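Local structure of SYE1 (Shewanella oneidensis, 4AWT) at residues L25-A30 with K355-Y360; P324-P329 with A342-A347. The protein binds FMN and is probably an Old Yellow Enzyme-like oxidoreductase that uses NADH or NADPH to reduce activated carbon-carbon double bonds. The protein carries 1 engineered substitution. All blocks are in the same frame, centred on the assembly; numbering follows the deposited sequence. Where two conformers were deposited one is given.

Contact 1 of 2, residues L25-A30 with K355-Y360; sequences LTRSRA and KGLTDY. Engineered in segment 25-30: Leu25 (natural residue Met). With FMN (flavin mononucleotide), chain B; BOG (octyl beta-D-glucopyranoside), chain D.
Two arginines of one loop, Arg27 and Arg29, reach across to successive backbone carbonyls of the C-terminal loop, with Leu357 lying against both guanidinium groups. Arg27 NH2 donates to Gly356 O at 2.8 Å, the acceptor lying close to the guanidinium plane and the donor tilted 24° from the carbonyl plane. Arg29 NH2 meets Lys355 O at 3.1 Å in a weak bond (N-H...O angle 127°), and Thr348 O accepts from NH2 of both arginines. Leu357 CD1 lies 3.6 Å from Arg27 NH1, over one face of that group and offset toward its rim, and also stands over the centre of the Arg29 group; the leucine runs past each arginine in the opposite direction. A water accepts from Arg27 NH1 and may donate to Leu357 O. Arg29 NH1 turns back to Arg27 O at 3.0 Å, on a lone pair, while Arg29 NE goes to Gly353 O and Arg27 NE to Leu349 O. Backbone carbonyls thus take up most of the buried guanidinium N-H groups. Thr26 OG1 donates to FMN O4 at 2.7 Å, so the pairing starts one residue along the chain from a flavin contact, in the loop after the first strand of a TIM barrel.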
ATOM      1  N   LEU A  25       0.282   5.649   3.429  1.00  5.30           N
ATOM      2  CA  LEU A  25       0.398   7.043   3.030  1.00  5.67           C
ATOM      3  C   LEU A  25       1.865   7.430   3.024  1.00  5.52           C
ATOM      4  O   LEU A  25       2.440   7.787   4.064  1.00  6.36           O
ATOM      5  CB  LEU A  25      -0.394   7.970   3.971  1.00  6.23           C
ATOM      6  CG  LEU A  25      -1.894   7.693   4.036  1.00  6.14           C
ATOM      7  CD1 LEU A  25      -2.456   8.216   5.353  1.00  7.12           C
ATOM      8  CD2 LEU A  25      -2.619   8.306   2.828  1.00  7.23           C
ATOM      9  N   THR A  26       2.490   7.398   1.872  1.00  6.02           N
ATOM     10  CA  THR A  26       3.865   7.887   1.685  1.00  5.89           C
ATOM     11  C   THR A  26       3.965   9.316   2.159  1.00  5.81           C
ATOM     12  O   THR A  26       3.245  10.190   1.672  1.00  6.28           O
ATOM     13  CB  THR A  26       4.220   7.814   0.190  1.00  5.92           C
ATOM     14  OG1 THR A  26       4.378   6.451  -0.222  1.00  6.87           O
ATOM     15  CG2 THR A  26       5.497   8.533  -0.161  1.00  6.71           C
ATOM     16  N   ARG A  27       4.913   9.554   3.063  1.00  5.98           N
ATOM     17  CA  ARG A  27       5.185  10.893   3.586  1.00  6.01           C
ATOM     18  C   ARG A  27       6.600  11.363   3.259  1.00  6.01           C
ATOM     19  O   ARG A  27       6.922  12.549   3.491  1.00  6.84           O
ATOM     20  CB  ARG A  27       4.902  11.015   5.075  1.00  6.49           C
ATOM     21  CG  ARG A  27       3.530  10.517   5.493  1.00  6.76           C
ATOM     22  CD  ARG A  27       2.361  11.148   4.709  1.00  6.50           C
ATOM     23  NE  ARG A  27       2.377  12.615   4.837  1.00  6.59           N
ATOM     24  CZ  ARG A  27       1.947  13.281   5.897  1.00  6.32           C
ATOM     25  NH1 ARG A  27       1.317  12.673   6.870  1.00  6.48           N
ATOM     26  NH2 ARG A  27       2.118  14.608   5.940  1.00  7.07           N
ATOM     27  N   SER A  28       7.461  10.485   2.781  1.00  6.11           N
ATOM     28  CA  SER A  28       8.801  10.866   2.365  1.00  6.30           C
ATOM     29  C   SER A  28       9.540  11.644   3.467  1.00  6.75           C
ATOM     30  O   SER A  28      10.130  12.694   3.203  1.00  8.00           O
ATOM     31  CB  SER A  28       8.787  11.572   1.028  1.00  7.12           C
ATOM     32  OG  SER A  28       8.403  10.665   0.018  1.00  7.55           O
ATOM     33  N   ARG A  29       9.525  11.083   4.666  1.00  6.79           N
ATOM     34  CA  ARG A  29      10.154  11.654   5.850  1.00  7.43           C
ATOM     35  C   ARG A  29      11.353  10.849   6.299  1.00  7.45           C
ATOM     36  O   ARG A  29      11.908  11.137   7.370  1.00  9.16           O
ATOM     37  CB  ARG A  29       9.151  11.796   7.013  1.00  8.62           C
ATOM     38  CG  ARG A  29       7.908  12.648   6.766  1.00  8.92           C
ATOM     39  CD  ARG A  29       8.301  14.033   6.385  1.00  9.43           C
ATOM     40  NE  ARG A  29       7.341  15.126   6.794  1.00  8.56           N
ATOM     41  CZ  ARG A  29       6.272  15.509   6.120  1.00  7.82           C
ATOM     42  NH1 ARG A  29       5.815  14.813   5.100  1.00  7.95           N
ATOM     43  NH2 ARG A  29       5.628  16.594   6.516  1.00  8.41           N
ATOM     44  N   ALA A  30      11.776   9.798   5.590  1.00  6.79           N
ATOM     45  CA  ALA A  30      12.804   8.924   6.109  1.00  6.98           C
ATOM     46  C   ALA A  30      14.142   9.668   6.204  1.00  7.37           C
ATOM     47  O   ALA A  30      14.493  10.503   5.402  1.00  8.50           O
ATOM     48  CB  ALA A  30      12.956   7.706   5.210  1.00  7.70           C
ATOM     49  N   LYS A 355       6.523  19.467  10.640  1.00  8.92           N
ATOM     50  CA  LYS A 355       5.427  20.347  10.241  1.00  9.13           C
ATOM     51  C   LYS A 355       4.617  19.665   9.150  1.00  8.32           C
ATOM     52  O   LYS A 355       5.135  19.209   8.122  1.00  8.72           O
ATOM     53  CB  LYS A 355       5.994  21.696   9.791  1.00 11.15           C
ATOM     54  CG  LYS A 355       6.559  22.493  10.904  1.00 15.24           C
ATOM     55  CD  LYS A 355       7.126  23.834  10.408  1.00 22.45           C
ATOM     56  CE  LYS A 355       7.546  24.712  11.565  1.00 32.77           C
ATOM     57  NZ  LYS A 355       7.433  26.147  11.167  1.00 51.53           N
ATOM     58  N   GLY A 356       3.312  19.606   9.387  1.00  7.78           N
ATOM     59  CA  GLY A 356       2.436  18.911   8.484  1.00  7.36           C
ATOM     60  C   GLY A 356       2.506  17.407   8.608  1.00  6.48           C
ATOM     61  O   GLY A 356       1.955  16.709   7.754  1.00  6.96           O
ATOM     62  N   LEU A 357       3.117  16.917   9.660  1.00  6.87           N
ATOM     63  CA  LEU A 357       3.229  15.489   9.951  1.00  6.27           C
ATOM     64  C   LEU A 357       2.652  15.196  11.315  1.00  6.35           C
ATOM     65  O   LEU A 357       1.635  14.494  11.451  1.00  6.59           O
ATOM     66  CB  LEU A 357       4.668  14.985   9.825  1.00  6.83           C
ATOM     67  CG  LEU A 357       4.824  13.482   9.989  1.00  6.73           C
ATOM     68  CD1 LEU A 357       4.387  12.738   8.733  1.00  7.11           C
ATOM     69  CD2 LEU A 357       6.256  13.135  10.369  1.00  8.03           C
ATOM     70  N   THR A 358       3.264  15.738  12.372  1.00  6.51           N
ATOM     71  CA  THR A 358       2.918  15.445  13.732  1.00  6.75           C
ATOM     72  C   THR A 358       2.248  16.588  14.478  1.00  7.07           C
ATOM     73  O   THR A 358       1.923  16.456  15.654  1.00  7.57           O
ATOM     74  CB  THR A 358       4.145  15.004  14.563  1.00  7.75           C
ATOM     75  OG1 THR A 358       5.094  16.061  14.463  1.00  9.78           O
ATOM     76  CG2 THR A 358       4.736  13.732  14.030  1.00  9.25           C
ATOM     77  N   ASP A 359       2.006  17.710  13.788  1.00  6.82           N
ATOM     78  CA  ASP A 359       1.468  18.911  14.423  1.00  7.47           C
ATOM     79  C   ASP A 359       0.047  19.207  14.019  1.00  7.21           C
ATOM     80  O   ASP A 359      -0.440  20.309  14.292  1.00  9.02           O
ATOM     81  CB  ASP A 359       2.384  20.113  14.223  1.00  7.82           C
ATOM     82  CG  ASP A 359       2.544  20.536  12.810  1.00  7.92           C
ATOM     83  OD1 ASP A 359       2.028  19.857  11.922  1.00  7.66           O
ATOM     84  OD2 ASP A 359       3.254  21.571  12.585  1.00 10.06           O
ATOM     85  N   TYR A 360      -0.690  18.255  13.439  1.00  6.71           N
ATOM     86  CA  TYR A 360      -2.117  18.360  13.325  1.00  6.58           C
ATOM     87  C   TYR A 360      -2.728  18.025  14.678  1.00  6.62           C
ATOM     88  O   TYR A 360      -2.495  16.908  15.169  1.00  7.73           O
ATOM     89  CB  TYR A 360      -2.677  17.468  12.262  1.00  6.38           C
ATOM     90  CG  TYR A 360      -2.380  17.816  10.838  1.00  6.39           C
ATOM     91  CD1 TYR A 360      -3.147  18.748  10.149  1.00  6.74           C
ATOM     92  CD2 TYR A 360      -1.347  17.202  10.140  1.00  6.19           C
ATOM     93  CE1 TYR A 360      -2.925  19.031   8.813  1.00  7.22           C
ATOM     94  CE2 TYR A 360      -1.096  17.500   8.820  1.00  6.66           C
ATOM     95  CZ  TYR A 360      -1.888  18.405   8.161  1.00  6.77           C
ATOM     96  OH  TYR A 360      -1.708  18.693   6.820  1.00  8.04           O
TER
HETATM   97  N1  FMN B 500      -1.255   4.015  -1.355  1.00  5.18           N
HETATM   98  C2  FMN B 500      -0.446   2.975  -1.189  1.00  5.20           C
HETATM   99  O2  FMN B 500      -0.825   1.794  -1.407  1.00  5.40           O
HETATM  100  N3  FMN B 500       0.860   3.170  -0.761  1.00  5.40           N
HETATM  101  C4  FMN B 500       1.385   4.422  -0.488  1.00  5.30           C
HETATM  102  O4  FMN B 500       2.545   4.499  -0.004  1.00  6.06           O
HETATM  103  C4A FMN B 500       0.559   5.507  -0.774  1.00  5.42           C
HETATM  104  N5  FMN B 500       1.030   6.810  -0.622  1.00  6.04           N
HETATM  105  C5A FMN B 500       0.061   7.842  -0.503  1.00  5.73           C
HETATM  106  C6  FMN B 500       0.445   9.094  -0.089  1.00  6.52           C
HETATM  107  C7  FMN B 500      -0.489  10.146   0.071  1.00  6.70           C
HETATM  108  C7M FMN B 500      -0.008  11.455   0.648  1.00  8.76           C
HETATM  109  C8  FMN B 500      -1.791   9.905  -0.248  1.00  6.42           C
HETATM  110  C8M FMN B 500      -2.861  10.963  -0.075  1.00  8.28           C
HETATM  111  C9  FMN B 500      -2.195   8.627  -0.687  1.00  6.03           C
HETATM  112  C9A FMN B 500      -1.279   7.580  -0.809  1.00  5.63           C
HETATM  113  N10 FMN B 500      -1.688   6.285  -1.188  1.00  5.60           N
HETATM  114  C10 FMN B 500      -0.785   5.242  -1.106  1.00  5.36           C
HETATM  115  C1' FMN B 500      -3.108   6.025  -1.443  1.00  5.53           C
HETATM  116  C2' FMN B 500      -3.955   5.934  -0.160  1.00  5.16           C
HETATM  117  O2' FMN B 500      -3.639   4.759   0.567  1.00  5.37           O
HETATM  118  C3' FMN B 500      -5.442   5.873  -0.448  1.00  5.38           C
HETATM  119  O3' FMN B 500      -5.807   4.675  -1.114  1.00  5.56           O
HETATM  120  C4' FMN B 500      -6.000   7.071  -1.237  1.00  5.69           C
HETATM  121  O4' FMN B 500      -5.502   8.305  -0.744  1.00  5.99           O
HETATM  122  C5' FMN B 500      -7.514   7.057  -1.321  1.00  5.87           C
HETATM  123  O5' FMN B 500      -8.114   7.168  -0.019  1.00  5.68           O
HETATM  124  P   FMN B 500      -8.653   8.604   0.489  1.00  5.71           P
HETATM  125  O1P FMN B 500      -7.436   9.474   0.681  1.00  5.88           O
HETATM  126  O2P FMN B 500      -9.578   9.144  -0.578  1.00  6.22           O
HETATM  127  O3P FMN B 500      -9.347   8.264   1.785  1.00  5.95           O
HETATM  128  C1  BOG D 502       2.104   9.741  -5.133  0.51 11.00           C
HETATM  129  O1  BOG D 502       1.826  11.114  -5.104  0.51 11.58           O
HETATM  130  C2  BOG D 502       2.670   9.246  -3.840  0.51 11.22           C
HETATM  131  O2  BOG D 502       3.933   9.817  -3.571  0.51 12.62           O
HETATM  132  C3  BOG D 502       2.872   7.723  -3.829  0.51 10.34           C
HETATM  133  O3  BOG D 502       3.179   7.278  -2.537  0.51 11.87           O
HETATM  134  C4  BOG D 502       1.533   7.073  -4.206  0.51  9.40           C
HETATM  135  O4  BOG D 502       1.714   5.699  -4.280  0.51 10.28           O
HETATM  136  C5  BOG D 502       0.967   7.632  -5.506  0.51  9.95           C
HETATM  137  O5  BOG D 502       0.836   9.027  -5.316  0.51  8.52           O
HETATM  138  C6  BOG D 502      -0.368   7.024  -5.851  0.51  9.65           C
HETATM  139  O6  BOG D 502      -0.720   7.565  -7.112  0.51  8.16           O
HETATM  140  C1' BOG D 502       1.841  11.746  -6.362  0.51 15.15           C
HETATM  141  C2' BOG D 502       1.716  13.267  -6.324  0.51 23.21           C
HETATM  142  C3' BOG D 502       0.625  13.771  -5.429  0.51 30.21           C
HETATM  143  C4' BOG D 502       0.108  15.200  -5.550  0.51 33.03           C
HETATM  144  C5' BOG D 502       0.334  15.891  -4.201  0.51 33.45           C
HETATM  145  C6' BOG D 502       1.416  16.966  -4.322  0.51 31.53           C
HETATM  146  C7' BOG D 502       1.653  17.630  -2.953  0.51 28.70           C
HETATM  147  C8' BOG D 502       2.267  18.993  -3.250  0.51 33.30           C
HETATM  148  O   HOH W   1       0.175  14.063   9.055  1.00  6.47           O

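Contact 2 of 2, residues P324-P329 with A342-A347. With BOG (octyl beta-D-glucopyranoside), chain D.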
ATOM      1  N   PRO A 324      -8.068  11.950   5.089  1.00  5.87           N
ATOM      2  CA  PRO A 324      -8.543  12.431   6.392  1.00  6.28           C
ATOM      3  C   PRO A 324      -7.632  12.045   7.554  1.00  5.78           C
ATOM      4  O   PRO A 324      -7.557  12.774   8.531  1.00  6.64           O
ATOM      5  CB  PRO A 324      -9.922  11.779   6.534  1.00  6.98           C
ATOM      6  CG  PRO A 324     -10.392  11.639   5.080  1.00  7.07           C
ATOM      7  CD  PRO A 324      -9.126  11.213   4.348  1.00  6.26           C
ATOM      8  N   PHE A 325      -6.943  10.896   7.475  1.00  5.88           N
ATOM      9  CA  PHE A 325      -6.030  10.536   8.561  1.00  5.88           C
ATOM     10  C   PHE A 325      -4.783  11.396   8.603  1.00  5.89           C
ATOM     11  O   PHE A 325      -4.159  11.524   9.635  1.00  7.06           O
ATOM     12  CB  PHE A 325      -5.653   9.044   8.490  1.00  6.10           C
ATOM     13  CG  PHE A 325      -6.165   8.224   9.644  1.00  5.60           C
ATOM     14  CD1 PHE A 325      -5.945   8.626  10.945  1.00  6.49           C
ATOM     15  CD2 PHE A 325      -6.883   7.065   9.412  1.00  6.34           C
ATOM     16  CE1 PHE A 325      -6.383   7.875  12.010  1.00  7.46           C
ATOM     17  CE2 PHE A 325      -7.325   6.292  10.483  1.00  7.44           C
ATOM     18  CZ  PHE A 325      -7.070   6.709  11.781  1.00  8.05           C
ATOM     19  N   ILE A 326      -4.398  12.008   7.486  1.00  6.12           N
ATOM     20  CA  ILE A 326      -3.237  12.876   7.550  0.53  6.36           C
ATOM     21  C   ILE A 326      -3.500  14.031   8.501  1.00  5.33           C
ATOM     22  O   ILE A 326      -2.660  14.348   9.328  1.00  5.68           O
ATOM     23  CB  ILE A 326      -2.909  13.345   6.137  0.53  6.64           C
ATOM     24  CG1 ILE A 326      -2.438  12.128   5.335  0.53  7.95           C
ATOM     25  CG2 ILE A 326      -1.926  14.508   6.103  0.53  5.27           C
ATOM     26  CD1 ILE A 326      -2.215  12.506   3.872  0.53 13.58           C
ATOM     27  N   ALA A 327      -4.671  14.646   8.379  1.00  5.81           N
ATOM     28  CA  ALA A 327      -4.977  15.861   9.096  1.00  6.06           C
ATOM     29  C   ALA A 327      -5.723  15.655  10.415  1.00  5.66           C
ATOM     30  O   ALA A 327      -5.896  16.609  11.155  1.00  6.70           O
ATOM     31  CB  ALA A 327      -5.784  16.800   8.207  1.00  7.55           C
ATOM     32  N   ASN A 328      -6.154  14.444  10.697  1.00  5.47           N
ATOM     33  CA  ASN A 328      -6.990  14.158  11.854  1.00  5.44           C
ATOM     34  C   ASN A 328      -6.406  12.947  12.561  1.00  5.45           C
ATOM     35  O   ASN A 328      -6.742  11.815  12.263  1.00  5.83           O
ATOM     36  CB  ASN A 328      -8.440  13.878  11.454  1.00  5.75           C
ATOM     37  CG  ASN A 328      -9.049  15.096  10.776  1.00  5.73           C
ATOM     38  OD1 ASN A 328      -9.537  15.997  11.452  1.00  6.25           O
ATOM     39  ND2 ASN A 328      -8.966  15.113   9.453  1.00  6.10           N
ATOM     40  N   PRO A 329      -5.466  13.168  13.510  1.00  5.61           N
ATOM     41  CA  PRO A 329      -4.856  12.018  14.170  1.00  5.88           C
ATOM     42  C   PRO A 329      -5.870  11.167  14.912  1.00  5.82           C
ATOM     43  O   PRO A 329      -5.729   9.955  15.029  1.00  6.23           O
ATOM     44  CB  PRO A 329      -3.807  12.641  15.095  1.00  6.60           C
ATOM     45  CG  PRO A 329      -4.305  14.055  15.337  1.00  6.78           C
ATOM     46  CD  PRO A 329      -4.916  14.452  14.009  1.00  6.43           C
ATOM     47  N   ALA A 342     -10.471  18.359  10.135  1.00  6.42           N
ATOM     48  CA  ALA A 342      -9.478  19.234   9.551  1.00  6.25           C
ATOM     49  C   ALA A 342      -9.143  18.745   8.160  1.00  5.73           C
ATOM     50  O   ALA A 342      -9.287  17.559   7.851  1.00  6.53           O
ATOM     51  CB  ALA A 342      -8.247  19.274  10.412  1.00  6.75           C
ATOM     52  N   GLU A 343      -8.652  19.634   7.305  1.00  6.74           N
ATOM     53  CA  GLU A 343      -8.154  19.251   6.000  0.52  6.70           C
ATOM     54  C   GLU A 343      -6.639  19.375   5.949  1.00  6.52           C
ATOM     55  O   GLU A 343      -6.025  20.229   6.599  1.00  7.45           O
ATOM     56  CB  GLU A 343      -8.761  20.043   4.832  0.52  7.06           C
ATOM     57  CG  GLU A 343     -10.253  19.788   4.606  0.52 11.34           C
ATOM     58  CD  GLU A 343     -10.762  20.433   3.331  0.52 13.60           C
ATOM     59  OE1 GLU A 343     -11.198  21.588   3.295  0.52 17.03           O
ATOM     60  OE2 GLU A 343     -10.702  19.709   2.309  0.52 22.06           O
ATOM     61  N   HIS A 344      -6.038  18.482   5.155  1.00  6.90           N
ATOM     62  CA  HIS A 344      -4.606  18.433   5.045  1.00  7.12           C
ATOM     63  C   HIS A 344      -4.069  19.508   4.102  1.00  7.20           C
ATOM     64  O   HIS A 344      -4.773  19.991   3.190  1.00  7.84           O
ATOM     65  CB  HIS A 344      -4.122  17.061   4.555  1.00  7.98           C
ATOM     66  CG  HIS A 344      -4.349  16.804   3.105  1.00  8.21           C
ATOM     67  ND1 HIS A 344      -5.517  16.336   2.591  1.00  9.09           N
ATOM     68  CD2 HIS A 344      -3.512  17.006   2.043  1.00  9.24           C
ATOM     69  CE1 HIS A 344      -5.389  16.263   1.276  1.00 10.04           C
ATOM     70  NE2 HIS A 344      -4.174  16.655   0.901  1.00 10.30           N
ATOM     71  N   VAL A 345      -2.787  19.802   4.279  1.00  7.20           N
ATOM     72  CA  VAL A 345      -2.032  20.753   3.461  1.00  7.78           C
ATOM     73  C   VAL A 345      -1.226  19.994   2.405  1.00  7.39           C
ATOM     74  O   VAL A 345      -0.263  19.287   2.772  1.00  7.81           O
ATOM     75  CB  VAL A 345      -1.115  21.585   4.326  1.00  9.02           C
ATOM     76  CG1 VAL A 345      -0.318  22.542   3.473  1.00 13.06           C
ATOM     77  CG2 VAL A 345      -1.959  22.386   5.342  1.00  9.90           C
ATOM     78  N   PRO A 346      -1.593  20.066   1.125  1.00  8.09           N
ATOM     79  CA  PRO A 346      -0.818  19.331   0.121  1.00  8.85           C
ATOM     80  C   PRO A 346       0.635  19.605   0.153  1.00  8.98           C
ATOM     81  O   PRO A 346       1.477  18.677  -0.074  1.00  9.96           O
ATOM     82  CB  PRO A 346      -1.509  19.768  -1.198  1.00 10.34           C
ATOM     83  CG  PRO A 346      -2.931  20.032  -0.776  1.00 10.58           C
ATOM     84  CD  PRO A 346      -2.822  20.662   0.571  1.00  9.64           C
ATOM     85  N   ALA A 347       1.051  20.852   0.404  1.00  9.84           N
ATOM     86  CA  ALA A 347       2.462  21.186   0.341  1.00 10.94           C
ATOM     87  C   ALA A 347       3.312  20.494   1.361  1.00 10.25           C
ATOM     88  O   ALA A 347       4.553  20.463   1.179  1.00 13.10           O
ATOM     89  CB  ALA A 347       2.631  22.718   0.552  1.00 15.54           C
TER
HETATM   90  C1  BOG D 502       2.104   9.741  -5.133  0.51 11.00           C
HETATM   91  O1  BOG D 502       1.826  11.114  -5.104  0.51 11.58           O
HETATM   92  C2  BOG D 502       2.670   9.246  -3.840  0.51 11.22           C
HETATM   93  O2  BOG D 502       3.933   9.817  -3.571  0.51 12.62           O
HETATM   94  C3  BOG D 502       2.872   7.723  -3.829  0.51 10.34           C
HETATM   95  O3  BOG D 502       3.179   7.278  -2.537  0.51 11.87           O
HETATM   96  C4  BOG D 502       1.533   7.073  -4.206  0.51  9.40           C
HETATM   97  O4  BOG D 502       1.714   5.699  -4.280  0.51 10.28           O
HETATM   98  C5  BOG D 502       0.967   7.632  -5.506  0.51  9.95           C
HETATM   99  O5  BOG D 502       0.836   9.027  -5.316  0.51  8.52           O
HETATM  100  C6  BOG D 502      -0.368   7.024  -5.851  0.51  9.65           C
HETATM  101  O6  BOG D 502      -0.720   7.565  -7.112  0.51  8.16           O
HETATM  102  C1' BOG D 502       1.841  11.746  -6.362  0.51 15.15           C
HETATM  103  C2' BOG D 502       1.716  13.267  -6.324  0.51 23.21           C
HETATM  104  C3' BOG D 502       0.625  13.771  -5.429  0.51 30.21           C
HETATM  105  C4' BOG D 502       0.108  15.200  -5.550  0.51 33.03           C
HETATM  106  C5' BOG D 502       0.334  15.891  -4.201  0.51 33.45           C
HETATM  107  C6' BOG D 502       1.416  16.966  -4.322  0.51 31.53           C
HETATM  108  C7' BOG D 502       1.653  17.630  -2.953  0.51 28.70           C
HETATM  109  C8' BOG D 502       2.267  18.993  -3.250  0.51 33.30           C
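The short helix carrying Pro324 to Ala327 comes to its end against an extended, non-helical run of 342-345, and the backbones come closest at Ala327 and His344, whose CA atoms are 4.8 Å apart. Asn328, the first residue to leave helical phi/psi, supplies the polar part of the joint. Its carboxamide pairs with one residue of the other segment through both ends: Ala342 N donates to Asn328 OD1 at 2.9 Å, in the carbonyl plane and on a lone pair, and Asn328 ND2 donates to Ala342 O, also at 2.9 Å, from 25° off that carbonyl's plane. The same ND2 returns to Pro324 O in the last turn of the helix (2.9 Å, N-H...O angle 164°), again on a lone pair. Three bonds therefore fix the rotation of the amide, and both ND2 bonds lie near its plane. In the TIM barrel this helix directly follows strand 318-320, the eighth of the barrel, and Pro324 and Ile326 also touch FMN, so the contact joins the helix after the eighth strand, next to the flavin, to the loop after helix 331-337. Beside the amide, methyl groups pack on backbone and on each other. Ala327 CB presses on the peptide between Glu343 and His344, 3.5 Å from His344 N, and lies 4.1 Å from Ala342 CB. In one of the two conformers of Ile326, its CG2 lies 3.7 Å from His344 CB, the two side chains crossing obliquely. Leu349 and Tyr360 also touch the His344 side chain.

Contact 1 is the more buried, with three of its five touching residues enclosed; contact 2 is partly buried and runs out to exposed Glu343. Both hold parts of the chain that follows helix 331-337, one against the loop after the first barrel strand, the other against the helix after the eighth, and their centres lie 10 Å apart. In contact 1 charged guanidiniums donate to backbone carbonyls, whereas in contact 2 a neutral amide both gives and accepts, next to small apolar groups. Tyr360 joins them: its OH probably hydrogen-bonds Val345 N at 3.0 Å, and its ring packs on Ile326 and Ala327.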